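Local coordinates for Old Yellow Enzyme (Pichia, PDB 6AGZ), which probably catalyses the asymmetric reduction of the carbon-carbon double bond of enones, using a bound flavin mononucleotide to pass on the electrons, at residues Lys16-Gly21 with Lys26-Phe31; Ala57-Gly62 with Leu352-Arg357; Leu131-Leu136 with Leu194-Gln199; Thr206-Gly211 with Arg216-Leu221. One frame throughout, in Å; residues are numbered along the deposited sequence.

Contact 1: residues Lys16-Gly21 with Lys26-Phe31; sequences KPIKVG and KNRLVF
The carbonyl of Lys26 rests against Pro17, Lys26 O lying 3.6 Å from Pro17 CA in a CA-H...O contact, while CB, CG and CD of the proline ring lie little farther from the same oxygen. The next residue, Asn27, turns from the 16-21 segment and shapes its own backbone: Asn27 OD1 accepts the N-H of Leu29 at 3.1 Å, forming an Asx turn, and ND2 has its partner in Asn60. Arg28 carries most of the contact. With CG anti to its carbonyl carbon (chi1 -47°) and the chain extended from CG to NE, its guanidinium reaches two successive carbonyls. Arg28 NE donates to Lys16 O at 2.9 Å, and Arg28 NH2 donates to Pro17 O at 3.1 Å along a straighter path (160°). Both donors stand above the planes of the carbonyls they meet. Ile18 crosses the arginine at about a right angle, its CB 3.5 Å from Arg28 NE and its CD1 over one guanidinium face, toward the rim. Lys16 runs alongside, pointing the same way and bringing NZ to 3.2 Å from Arg28 NH2. The two cations gather round one anion, each forming a salt bridge with Asp336 OD1. Beyond Arg28 the chain enters strand 29-31, the first of the eight-stranded TIM barrel. The contact thus ties that strand's approach to the N-terminal hairpin formed by strands 18-20 and 23-25.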
loop_
_atom_site.group_PDB
_atom_site.type_symbol
_atom_site.label_atom_id
_atom_site.label_comp_id
_atom_site.label_asym_id
_atom_site.label_seq_id
_atom_site.Cartn_x
_atom_site.Cartn_y
_atom_site.Cartn_z
ATOM N N LYS A 16 23.624 18.079 -4.309
ATOM C CA LYS A 16 23.525 18.683 -2.990
ATOM C C LYS A 16 23.934 17.656 -1.948
ATOM O O LYS A 16 23.426 16.525 -1.974
ATOM C CB LYS A 16 22.101 19.168 -2.722
ATOM C CG LYS A 16 21.905 19.880 -1.389
ATOM C CD LYS A 16 20.469 20.358 -1.215
ATOM C CE LYS A 16 20.269 21.029 0.136
ATOM N NZ LYS A 16 19.694 20.095 1.148
ATOM N N PRO A 17 24.854 17.990 -1.043
ATOM C CA PRO A 17 25.318 17.002 -0.061
ATOM C C PRO A 17 24.173 16.491 0.801
ATOM O O PRO A 17 23.142 17.147 0.969
ATOM C CB PRO A 17 26.340 17.782 0.776
ATOM C CG PRO A 17 26.762 18.923 -0.099
ATOM C CD PRO A 17 25.549 19.280 -0.903
ATOM N N ILE A 18 24.363 15.295 1.353
ATOM C CA ILE A 18 23.318 14.664 2.156
ATOM C C ILE A 18 23.972 13.725 3.159
ATOM O O ILE A 18 24.964 13.060 2.852
ATOM C CB ILE A 18 22.294 13.921 1.270
ATOM C CG1 ILE A 18 21.150 13.359 2.119
ATOM C CG2 ILE A 18 22.966 12.814 0.468
ATOM C CD1 ILE A 18 20.126 12.578 1.323
ATOM N N LYS A 19 23.415 13.678 4.365
ATOM C CA LYS A 19 23.900 12.778 5.401
ATOM C C LYS A 19 23.158 11.450 5.300
ATOM O O LYS A 19 21.928 11.409 5.413
ATOM C CB LYS A 19 23.716 13.391 6.789
ATOM C CG LYS A 19 24.105 12.455 7.920
ATOM C CD LYS A 19 24.526 13.222 9.160
ATOM C CE LYS A 19 25.463 12.388 10.020
ATOM N NZ LYS A 19 24.930 12.182 11.393
ATOM N N VAL A 20 23.905 10.372 5.077
ATOM C CA VAL A 20 23.357 9.023 5.023
ATOM C C VAL A 20 24.108 8.174 6.037
ATOM O O VAL A 20 25.345 8.188 6.069
ATOM C CB VAL A 20 23.457 8.419 3.611
ATOM C CG1 VAL A 20 22.803 7.046 3.574
ATOM C CG2 VAL A 20 22.812 9.345 2.593
ATOM N N GLY A 21 23.366 7.448 6.866
ATOM C CA GLY A 21 24.005 6.730 7.954
ATOM C C GLY A 21 24.710 7.717 8.860
ATOM O O GLY A 21 24.119 8.694 9.333
ATOM N N LYS A 26 28.813 13.705 -0.732
ATOM C CA LYS A 26 28.951 14.976 -1.431
ATOM C C LYS A 26 27.858 15.181 -2.473
ATOM O O LYS A 26 27.538 16.329 -2.800
ATOM C CB LYS A 26 30.331 15.056 -2.089
ATOM C CG LYS A 26 30.690 16.419 -2.662
ATOM C CD LYS A 26 32.102 16.416 -3.233
ATOM C CE LYS A 26 32.443 17.749 -3.879
ATOM N NZ LYS A 26 33.824 17.756 -4.438
ATOM N N ASN A 27 27.271 14.102 -2.989
ATOM C CA ASN A 27 26.168 14.194 -3.933
ATOM C C ASN A 27 25.168 13.086 -3.627
ATOM O O ASN A 27 25.346 12.297 -2.693
ATOM C CB ASN A 27 26.666 14.129 -5.386
ATOM C CG ASN A 27 27.397 12.833 -5.712
ATOM O OD1 ASN A 27 26.907 11.736 -5.441
ATOM N ND2 ASN A 27 28.578 12.960 -6.304
ATOM N N ARG A 28 24.106 13.029 -4.430
ATOM C CA ARG A 28 23.051 12.036 -4.260
ATOM C C ARG A 28 22.937 11.122 -5.474
ATOM O O ARG A 28 21.902 10.478 -5.673
ATOM C CB ARG A 28 21.722 12.733 -3.960
ATOM C CG ARG A 28 21.877 13.794 -2.881
ATOM C CD ARG A 28 20.567 14.418 -2.442
ATOM N NE ARG A 28 20.813 15.487 -1.478
ATOM C CZ ARG A 28 19.861 16.174 -0.855
ATOM N NH1 ARG A 28 18.585 15.905 -1.090
ATOM N NH2 ARG A 28 20.188 17.129 0.006
ATOM N N LEU A 29 23.988 11.055 -6.287
ATOM C CA LEU A 29 24.079 10.103 -7.384
ATOM C C LEU A 29 24.732 8.825 -6.874
ATOM O O LEU A 29 25.798 8.872 -6.251
ATOM C CB LEU A 29 24.888 10.693 -8.542
ATOM C CG LEU A 29 25.265 9.756 -9.689
ATOM C CD1 LEU A 29 24.037 9.356 -10.493
ATOM C CD2 LEU A 29 26.312 10.402 -10.584
ATOM N N VAL A 30 24.092 7.689 -7.134
ATOM C CA VAL A 30 24.514 6.406 -6.589
ATOM C C VAL A 30 24.792 5.443 -7.733
ATOM O O VAL A 30 24.053 5.408 -8.723
ATOM C CB VAL A 30 23.452 5.822 -5.634
ATOM C CG1 VAL A 30 23.908 4.480 -5.073
ATOM C CG2 VAL A 30 23.151 6.800 -4.511
ATOM N N PHE A 31 25.871 4.674 -7.596
ATOM C CA PHE A 31 26.137 3.526 -8.451
ATOM C C PHE A 31 25.474 2.312 -7.812
ATOM O O PHE A 31 26.005 1.753 -6.844
ATOM C CB PHE A 31 27.642 3.304 -8.618
ATOM C CG PHE A 31 27.998 2.218 -9.601
ATOM C CD1 PHE A 31 27.084 1.783 -10.547
ATOM C CD2 PHE A 31 29.254 1.632 -9.573
ATOM C CE1 PHE A 31 27.415 0.786 -11.446
ATOM C CE2 PHE A 31 29.591 0.636 -10.470
ATOM C CZ PHE A 31 28.670 0.212 -11.407
#

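Contact 2: residues Ala57-Gly62 with Leu352-Arg357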
loop_
_atom_site.group_PDB
_atom_site.type_symbol
_atom_site.label_atom_id
_atom_site.label_comp_id
_atom_site.label_asym_id
_atom_site.label_seq_id
_atom_site.Cartn_x
_atom_site.Cartn_y
_atom_site.Cartn_z
ATOM N N ALA A 57 35.051 6.067 -8.064
ATOM C CA ALA A 57 35.184 6.810 -6.823
ATOM C C ALA A 57 35.960 8.107 -7.002
ATOM O O ALA A 57 35.900 8.978 -6.127
ATOM C CB ALA A 57 35.860 5.937 -5.759
ATOM N N GLU A 58 36.669 8.259 -8.119
ATOM C CA GLU A 58 37.413 9.480 -8.392
ATOM C C GLU A 58 36.467 10.605 -8.797
ATOM O O GLU A 58 35.545 10.405 -9.593
ATOM C CB GLU A 58 38.437 9.231 -9.501
ATOM C CG GLU A 58 39.327 10.418 -9.833
ATOM C CD GLU A 58 40.154 10.185 -11.085
ATOM O OE1 GLU A 58 39.636 9.552 -12.029
ATOM O OE2 GLU A 58 41.322 10.628 -11.123
ATOM N N ASN A 59 36.703 11.793 -8.235
ATOM C CA ASN A 59 35.928 12.996 -8.553
ATOM C C ASN A 59 34.434 12.786 -8.313
ATOM O O ASN A 59 33.593 13.308 -9.048
ATOM C CB ASN A 59 36.177 13.452 -9.994
ATOM C CG ASN A 59 37.630 13.791 -10.261
ATOM O OD1 ASN A 59 38.319 14.346 -9.404
ATOM N ND2 ASN A 59 38.103 13.459 -11.455
ATOM N N ASN A 60 34.089 12.010 -7.283
ATOM C CA ASN A 60 32.688 11.687 -7.035
ATOM C C ASN A 60 32.186 12.206 -5.694
ATOM O O ASN A 60 31.250 13.012 -5.666
ATOM C CB ASN A 60 32.494 10.166 -7.128
ATOM C CG ASN A 60 31.031 9.758 -7.156
ATOM O OD1 ASN A 60 30.137 10.566 -6.909
ATOM N ND2 ASN A 60 30.782 8.487 -7.458
ATOM N N GLY A 61 32.786 11.790 -4.578
ATOM C CA GLY A 61 32.262 12.129 -3.270
ATOM C C GLY A 61 30.991 11.410 -2.869
ATOM O O GLY A 61 30.605 11.484 -1.696
ATOM N N GLY A 62 30.326 10.718 -3.793
ATOM C CA GLY A 62 29.058 10.068 -3.526
ATOM C C GLY A 62 29.210 8.636 -3.056
ATOM O O GLY A 62 30.269 8.213 -2.584
ATOM N N LEU A 352 30.869 9.386 -14.828
ATOM C CA LEU A 352 29.473 9.812 -14.897
ATOM C C LEU A 352 29.122 10.964 -13.961
ATOM O O LEU A 352 28.342 11.838 -14.380
ATOM C CB LEU A 352 28.556 8.607 -14.623
ATOM C CG LEU A 352 27.049 8.870 -14.726
ATOM C CD1 LEU A 352 26.660 9.129 -16.173
ATOM C CD2 LEU A 352 26.239 7.716 -14.149
ATOM N N PRO A 353 29.622 11.037 -12.716
ATOM C CA PRO A 353 29.279 12.200 -11.876
ATOM C C PRO A 353 29.628 13.538 -12.506
ATOM O O PRO A 353 28.818 14.470 -12.449
ATOM C CB PRO A 353 30.083 11.946 -10.596
ATOM C CG PRO A 353 30.191 10.471 -10.520
ATOM C CD PRO A 353 30.334 10.003 -11.939
ATOM N N ASN A 354 30.812 13.666 -13.107
ATOM C CA ASN A 354 31.181 14.942 -13.710
ATOM C C ASN A 354 30.402 15.208 -14.990
ATOM O O ASN A 354 30.083 16.366 -15.291
ATOM C CB ASN A 354 32.684 14.988 -13.974
ATOM C CG ASN A 354 33.485 15.227 -12.709
ATOM O OD1 ASN A 354 32.926 15.554 -11.662
ATOM N ND2 ASN A 354 34.802 15.084 -12.803
ATOM N N ARG A 355 30.082 14.160 -15.755
ATOM C CA ARG A 355 29.320 14.351 -16.985
ATOM C C ARG A 355 27.904 14.826 -16.682
ATOM O O ARG A 355 27.376 15.712 -17.365
ATOM C CB ARG A 355 29.284 13.058 -17.803
ATOM C CG ARG A 355 30.628 12.629 -18.378
ATOM C CD ARG A 355 30.444 11.699 -19.562
ATOM N NE ARG A 355 31.522 10.717 -19.646
ATOM C CZ ARG A 355 31.788 9.974 -20.717
ATOM N NH1 ARG A 355 31.050 10.101 -21.804
ATOM N NH2 ARG A 355 32.789 9.108 -20.682
ATOM N N LEU A 356 27.267 14.236 -15.668
ATOM C CA LEU A 356 25.954 14.719 -15.257
ATOM C C LEU A 356 26.049 16.088 -14.598
ATOM O O LEU A 356 25.135 16.909 -14.741
ATOM C CB LEU A 356 25.295 13.711 -14.317
ATOM C CG LEU A 356 24.932 12.366 -14.948
ATOM C CD1 LEU A 356 24.266 11.455 -13.926
ATOM C CD2 LEU A 356 24.031 12.579 -16.154
ATOM N N ARG A 357 27.146 16.353 -13.885
ATOM C CA ARG A 357 27.323 17.651 -13.243
ATOM C C ARG A 357 27.414 18.770 -14.272
ATOM O O ARG A 357 26.807 19.835 -14.100
ATOM C CB ARG A 357 28.574 17.630 -12.366
ATOM C CG ARG A 357 28.868 18.939 -11.651
ATOM C CD ARG A 357 30.314 18.978 -11.187
ATOM N NE ARG A 357 31.238 18.970 -12.318
ATOM C CZ ARG A 357 32.544 18.742 -12.220
ATOM N NH1 ARG A 357 33.090 18.493 -11.038
ATOM N NH2 ARG A 357 33.303 18.756 -13.307
HETATM O O HOH W 1 33.303 11.805 -11.926
#
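Asn60 and Pro353 meet where the loop between helix 47-57 and strand 63-70 of the TIM barrel packs on helix 352-358, which follows the last barrel strand. The van der Waals part centres on the proline ring. Pro353 CG lies 3.5 Å from Asn60 CG and almost as near to Asn60 OD1 and ND2, and the two side chains cross at about a right angle. The Asn60 amide is held by bonds of its own: OD1 takes one from Asn27 ND2 and a weak one from Gly62 N, and ND2 donates to Arg56 O. Phe346 of helix 344-348 touches both Asn60 and Pro353.

The side chains of Asn59 and Asn354 touch without bonding. Asn354, with CG anti to its carbonyl carbon (chi1 -76°), brings ND2 to 3.5 Å from Asn59 CB. The planes of the two asparagine amides are 22° apart, yet their ND2 atoms are 3.9 Å from each other and no hydrogen bond links them.

No direct hydrogen bond crosses the interface, and a water provides the polar link. It donates to Asn59 O at 3.3 Å and, in a weak bond of the same length, accepts from Asn354 N, a backbone N-H in the first turn of the helix.

Contact 3: residues Leu131-Leu136 with Leu194-Gln199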
loop_
_atom_site.group_PDB
_atom_site.type_symbol
_atom_site.label_atom_id
_atom_site.label_comp_id
_atom_site.label_asym_id
_atom_site.label_seq_id
_atom_site.Cartn_x
_atom_site.Cartn_y
_atom_site.Cartn_z
ATOM N N LEU A 131 18.661 -24.695 -2.594
ATOM C CA LEU A 131 17.696 -24.382 -1.551
ATOM C C LEU A 131 16.733 -23.281 -1.980
ATOM O O LEU A 131 17.029 -22.459 -2.851
ATOM C CB LEU A 131 18.416 -23.971 -0.262
ATOM C CG LEU A 131 19.434 -24.993 0.251
ATOM C CD1 LEU A 131 20.101 -24.507 1.528
ATOM C CD2 LEU A 131 18.773 -26.347 0.464
ATOM N N ALA A 132 15.574 -23.273 -1.330
ATOM C CA ALA A 132 14.494 -22.334 -1.603
ATOM C C ALA A 132 13.490 -22.426 -0.453
ATOM O O ALA A 132 13.526 -23.389 0.321
ATOM C CB ALA A 132 13.808 -22.645 -2.945
ATOM N N PRO A 133 12.601 -21.434 -0.310
ATOM C CA PRO A 133 11.546 -21.566 0.710
ATOM C C PRO A 133 10.667 -22.784 0.496
ATOM O O PRO A 133 10.344 -23.491 1.459
ATOM C CB PRO A 133 10.755 -20.254 0.572
ATOM C CG PRO A 133 11.108 -19.727 -0.780
ATOM C CD PRO A 133 12.534 -20.132 -0.994
ATOM N N SER A 134 10.276 -23.054 -0.746
ATOM C CA SER A 134 9.516 -24.244 -1.090
ATOM C C SER A 134 10.174 -24.928 -2.279
ATOM O O SER A 134 10.896 -24.302 -3.061
ATOM C CB SER A 134 8.052 -23.909 -1.409
ATOM O OG SER A 134 7.413 -23.315 -0.292
ATOM N N ALA A 135 9.915 -26.229 -2.412
ATOM C CA ALA A 135 10.523 -27.041 -3.468
ATOM C C ALA A 135 9.823 -26.753 -4.796
ATOM O O ALA A 135 9.064 -27.560 -5.337
ATOM C CB ALA A 135 10.463 -28.519 -3.108
ATOM N N LEU A 136 10.103 -25.564 -5.327
ATOM C CA LEU A 136 9.505 -25.094 -6.566
ATOM C C LEU A 136 10.566 -24.394 -7.401
ATOM O O LEU A 136 11.437 -23.706 -6.861
ATOM C CB LEU A 136 8.338 -24.133 -6.301
ATOM C CG LEU A 136 7.171 -24.640 -5.452
ATOM C CD1 LEU A 136 6.207 -23.504 -5.159
ATOM C CD2 LEU A 136 6.454 -25.788 -6.146
ATOM N N LEU A 194 15.510 -14.123 -0.454
ATOM C CA LEU A 194 14.626 -13.391 0.448
ATOM C C LEU A 194 13.331 -12.999 -0.250
ATOM O O LEU A 194 12.242 -13.117 0.327
ATOM C CB LEU A 194 15.340 -12.160 0.999
ATOM C CG LEU A 194 16.739 -12.405 1.564
ATOM C CD1 LEU A 194 17.159 -11.211 2.370
ATOM C CD2 LEU A 194 16.799 -13.660 2.416
ATOM N N ASP A 195 13.430 -12.536 -1.499
ATOM C CA ASP A 195 12.230 -12.271 -2.281
ATOM C C ASP A 195 11.392 -13.534 -2.428
ATOM O O ASP A 195 10.161 -13.487 -2.317
ATOM C CB ASP A 195 12.610 -11.706 -3.650
ATOM C CG ASP A 195 11.451 -11.005 -4.332
ATOM O OD1 ASP A 195 10.633 -10.384 -3.622
ATOM O OD2 ASP A 195 11.360 -11.074 -5.576
ATOM N N GLN A 196 12.045 -14.677 -2.665
ATOM C CA GLN A 196 11.325 -15.946 -2.739
ATOM C C GLN A 196 10.533 -16.206 -1.464
ATOM O O GLN A 196 9.404 -16.710 -1.518
ATOM C CB GLN A 196 12.297 -17.095 -3.003
ATOM C CG GLN A 196 13.038 -16.999 -4.322
ATOM C CD GLN A 196 14.279 -17.867 -4.353
ATOM O OE1 GLN A 196 14.360 -18.883 -3.663
ATOM N NE2 GLN A 196 15.262 -17.464 -5.151
ATOM N N PHE A 197 11.106 -15.873 -0.305
ATOM C CA PHE A 197 10.342 -15.989 0.933
ATOM C C PHE A 197 9.203 -14.980 0.984
ATOM O O PHE A 197 8.156 -15.260 1.578
ATOM C CB PHE A 197 11.259 -15.824 2.145
ATOM C CG PHE A 197 11.878 -17.110 2.610
ATOM C CD1 PHE A 197 13.035 -17.591 2.020
ATOM C CD2 PHE A 197 11.295 -17.845 3.629
ATOM C CE1 PHE A 197 13.603 -18.779 2.442
ATOM C CE2 PHE A 197 11.857 -19.034 4.056
ATOM C CZ PHE A 197 13.013 -19.502 3.460
ATOM N N ILE A 198 9.380 -13.813 0.360
ATOM C CA ILE A 198 8.326 -12.802 0.379
ATOM C C ILE A 198 7.185 -13.169 -0.568
ATOM O O ILE A 198 6.014 -12.897 -0.273
ATOM C CB ILE A 198 8.920 -11.422 0.041
ATOM C CG1 ILE A 198 9.954 -11.012 1.089
ATOM C CG2 ILE A 198 7.831 -10.369 -0.058
ATOM C CD1 ILE A 198 10.704 -9.745 0.736
ATOM N N GLN A 199 7.493 -13.799 -1.700
ATOM C CA GLN A 199 6.519 -13.970 -2.773
ATOM C C GLN A 199 5.600 -15.159 -2.516
ATOM O O GLN A 199 6.060 -16.244 -2.143
ATOM C CB GLN A 199 7.237 -14.149 -4.112
ATOM C CG GLN A 199 8.076 -12.956 -4.538
ATOM C CD GLN A 199 7.240 -11.755 -4.930
ATOM O OE1 GLN A 199 6.063 -11.886 -5.269
ATOM N NE2 GLN A 199 7.845 -10.574 -4.887
#
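Ala132, at the end of strand 130-132, sets its CB 3.9 Å from Gln196 OE1, the first touch on helix 193-198. Pro133 follows and makes nearly the whole contact, wedged between Gln196 and Phe197. Pro133 CD lies 3.5 Å from Gln196 OE1, and its CG packs on the helix backbone, 3.5 Å from Gln196 O. Pro133 CB sits almost exactly over the middle of the Phe197 ring, 3.6 Å from the centroid and 5° off the normal, a CH-pi contact of near-ideal geometry. Leu219 of helix 218-231 supplies further packing on the ring. A leucine in place of Phe197 has no ring for the CH-pi contact and would probably leave Pro133 CB without the flat surface it rests on. Farther along, the loop turns from the helix. The carbonyl of Pro133 takes a bond from Arg205 and Ser134 OG one from Lys204 N, while an inverse gamma turn centred on Ala135 joins Leu136 N to Ser134 O at 2.7 Å.

The Gln196 amide is placed by a chain extended beyond CG, with CG anti to the carbonyl carbon (chi1 -62°). It spends its polar atoms on other backbone: OE1 accepts from Arg116 N, and NE2 donates to Gly191 O and Leu114 O. No hydrogen bond runs directly between the two segments. Between them, the insert that follows the third barrel strand meets the helix through van der Waals and CH-pi contacts alone, with the buried amide beside Pro133 satisfied by its own bonds.

Contact 4: residues Thr206-Gly211 with Arg216-Leu221; sequences TDKYGG and RARLLL
Arg218 reaches from the start of helix 218-231 to Lys208, within the type I beta turn of Asp207-Gly210 on the outside of the TIM barrel. Arg218 NE donates to Lys208 O at 2.7 Å (150°), with the oxygen in the guanidinium plane and the donor tilted 28° from the carbonyl plane. The bend at chi3 (-46°) swings the guanidinium back toward that carbonyl. On the way, Arg218 CG passes 3.9 Å from Tyr209 CE1 and CD lies over one face of the tyrosine ring, whereas the guanidinium stands steeply to the ring and does not stack on it. Lys208 crosses the arginine at about a right angle, its CD 3.8 Å from Arg218 CD. Leu219 N lies at the edge of the Tyr209 ring, in its plane, and Leu219 CB packs 4.0 Å from Tyr209 CD1.

A second shell fixes these groups. Asp207 OD1 accepts from Tyr209 N at 3.0 Å in an Asx turn, and Tyr209 OH bonds to Glu222. Asn215 joins the two sides, taking Arg218 NH2 on OD1 and giving ND2 to Gly210 O. With an alanine at Arg218, Lys208 O would probably be left without this donor and the Tyr209 ring would lose the methylene packing over one face. Farther out, Arg216 gives NE to Gln261. Arg216 NH2 donates to a water, 3.3 Å away and in the guanidinium plane, which also accepts from Gly211 N at 3.0 Å.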
loop_
_atom_site.group_PDB
_atom_site.type_symbol
_atom_site.label_atom_id
_atom_site.label_comp_id
_atom_site.label_asym_id
_atom_site.label_seq_id
_atom_site.Cartn_x
_atom_site.Cartn_y
_atom_site.Cartn_z
ATOM N N THR A 206 4.152 -23.735 5.413
ATOM C CA THR A 206 3.068 -23.721 6.384
ATOM C C THR A 206 3.564 -23.536 7.812
ATOM O O THR A 206 2.766 -23.624 8.752
ATOM C CB THR A 206 2.239 -25.003 6.272
ATOM O OG1 THR A 206 3.101 -26.143 6.374
ATOM C CG2 THR A 206 1.502 -25.044 4.940
ATOM N N ASP A 207 4.858 -23.288 8.001
ATOM C CA ASP A 207 5.381 -22.903 9.302
ATOM C C ASP A 207 5.339 -21.378 9.414
ATOM O O ASP A 207 4.693 -20.695 8.615
ATOM C CB ASP A 207 6.781 -23.481 9.523
ATOM C CG ASP A 207 7.794 -23.024 8.481
ATOM O OD1 ASP A 207 7.508 -22.086 7.707
ATOM O OD2 ASP A 207 8.897 -23.610 8.447
ATOM N N LYS A 208 6.023 -20.824 10.414
ATOM C CA LYS A 208 5.951 -19.386 10.649
ATOM C C LYS A 208 6.700 -18.559 9.608
ATOM O O LYS A 208 6.726 -17.329 9.733
ATOM C CB LYS A 208 6.479 -19.054 12.046
ATOM C CG LYS A 208 7.972 -19.251 12.222
ATOM C CD LYS A 208 8.443 -18.608 13.516
ATOM C CE LYS A 208 9.926 -18.838 13.757
ATOM N NZ LYS A 208 10.389 -18.130 14.984
ATOM N N TYR A 209 7.306 -19.175 8.594
ATOM C CA TYR A 209 7.983 -18.434 7.537
ATOM C C TYR A 209 7.173 -18.376 6.249
ATOM O O TYR A 209 7.689 -17.927 5.222
ATOM C CB TYR A 209 9.366 -19.033 7.274
ATOM C CG TYR A 209 10.354 -18.753 8.383
ATOM C CD1 TYR A 209 10.971 -17.512 8.491
ATOM C CD2 TYR A 209 10.664 -19.723 9.327
ATOM C CE1 TYR A 209 11.872 -17.247 9.506
ATOM C CE2 TYR A 209 11.565 -19.466 10.346
ATOM C CZ TYR A 209 12.166 -18.227 10.430
ATOM O OH TYR A 209 13.062 -17.967 11.441
ATOM N N GLY A 210 5.916 -18.823 6.281
ATOM C CA GLY A 210 5.031 -18.706 5.142
ATOM C C GLY A 210 3.587 -18.756 5.593
ATOM O O GLY A 210 3.284 -19.042 6.753
ATOM N N GLY A 211 2.689 -18.474 4.651
ATOM C CA GLY A 211 1.266 -18.555 4.900
ATOM C C GLY A 211 0.590 -17.259 5.291
ATOM O O GLY A 211 -0.635 -17.250 5.460
ATOM N N ARG A 216 5.637 -14.388 5.591
ATOM C CA ARG A 216 6.472 -14.320 4.395
ATOM C C ARG A 216 7.573 -13.277 4.534
ATOM O O ARG A 216 8.658 -13.444 3.965
ATOM C CB ARG A 216 5.616 -14.026 3.163
ATOM C CG ARG A 216 4.832 -15.224 2.657
ATOM C CD ARG A 216 4.100 -14.901 1.365
ATOM N NE ARG A 216 3.064 -13.893 1.559
ATOM C CZ ARG A 216 1.798 -14.173 1.851
ATOM N NH1 ARG A 216 0.918 -13.193 2.010
ATOM N NH2 ARG A 216 1.412 -15.435 1.979
ATOM N N ALA A 217 7.321 -12.205 5.280
ATOM C CA ALA A 217 8.318 -11.175 5.525
ATOM C C ALA A 217 9.209 -11.487 6.718
ATOM O O ALA A 217 10.121 -10.706 7.011
ATOM C CB ALA A 217 7.635 -9.821 5.743
ATOM N N ARG A 218 8.974 -12.610 7.401
ATOM C CA ARG A 218 9.635 -12.857 8.678
ATOM C C ARG A 218 11.139 -13.038 8.509
ATOM O O ARG A 218 11.927 -12.471 9.273
ATOM C CB ARG A 218 9.022 -14.079 9.362
ATOM C CG ARG A 218 9.595 -14.342 10.744
ATOM C CD ARG A 218 8.825 -15.428 11.473
ATOM N NE ARG A 218 7.382 -15.237 11.368
ATOM C CZ ARG A 218 6.685 -14.375 12.101
ATOM N NH1 ARG A 218 7.297 -13.614 12.997
ATOM N NH2 ARG A 218 5.373 -14.273 11.936
ATOM N N LEU A 219 11.560 -13.834 7.522
ATOM C CA LEU A 219 12.986 -14.101 7.354
ATOM C C LEU A 219 13.755 -12.812 7.093
ATOM O O LEU A 219 14.804 -12.567 7.702
ATOM C CB LEU A 219 13.209 -15.106 6.220
ATOM C CG LEU A 219 14.578 -15.800 6.183
ATOM C CD1 LEU A 219 14.479 -17.145 5.491
ATOM C CD2 LEU A 219 15.638 -14.953 5.501
ATOM N N LEU A 220 13.249 -11.977 6.181
ATOM C CA LEU A 220 13.899 -10.703 5.897
ATOM C C LEU A 220 14.048 -9.869 7.162
ATOM O O LEU A 220 15.137 -9.366 7.459
ATOM C CB LEU A 220 13.112 -9.931 4.837
ATOM C CG LEU A 220 13.583 -8.491 4.615
ATOM C CD1 LEU A 220 14.999 -8.463 4.054
ATOM C CD2 LEU A 220 12.627 -7.733 3.706
ATOM N N LEU A 221 12.965 -9.720 7.927
ATOM C CA LEU A 221 13.004 -8.866 9.111
ATOM C C LEU A 221 13.931 -9.429 10.182
ATOM O O LEU A 221 14.592 -8.669 10.897
ATOM C CB LEU A 221 11.593 -8.672 9.666
ATOM C CG LEU A 221 10.650 -7.845 8.791
ATOM C CD1 LEU A 221 9.285 -7.718 9.446
ATOM C CD2 LEU A 221 11.248 -6.473 8.515
HETATM O O HOH W 2 2.803 -18.388 1.682
#

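Overall arrangement
The contacts form two pairs on the TIM barrel, and contact 3 lies across the chain's centre from contacts 1 and 2. Contacts 1 and 2, centres 11 Å apart, share the entry to barrel strand 29-31: Lys26 N probably bonds to Gly61 O, and Leu29 packs on Pro353. Contacts 3 and 4, centres 10 Å apart, meet where Leu194 of helix 193-198 packs on Leu219 of helix 218-231. About 34 to 41 Å separates the centres of one pair from those of the other. Contact 1 closes early in sequence; contact 2 joins the loop leading into the second barrel strand to a helix that follows the eighth, and within the chain it spans contact 3 closes before contact 4 opens.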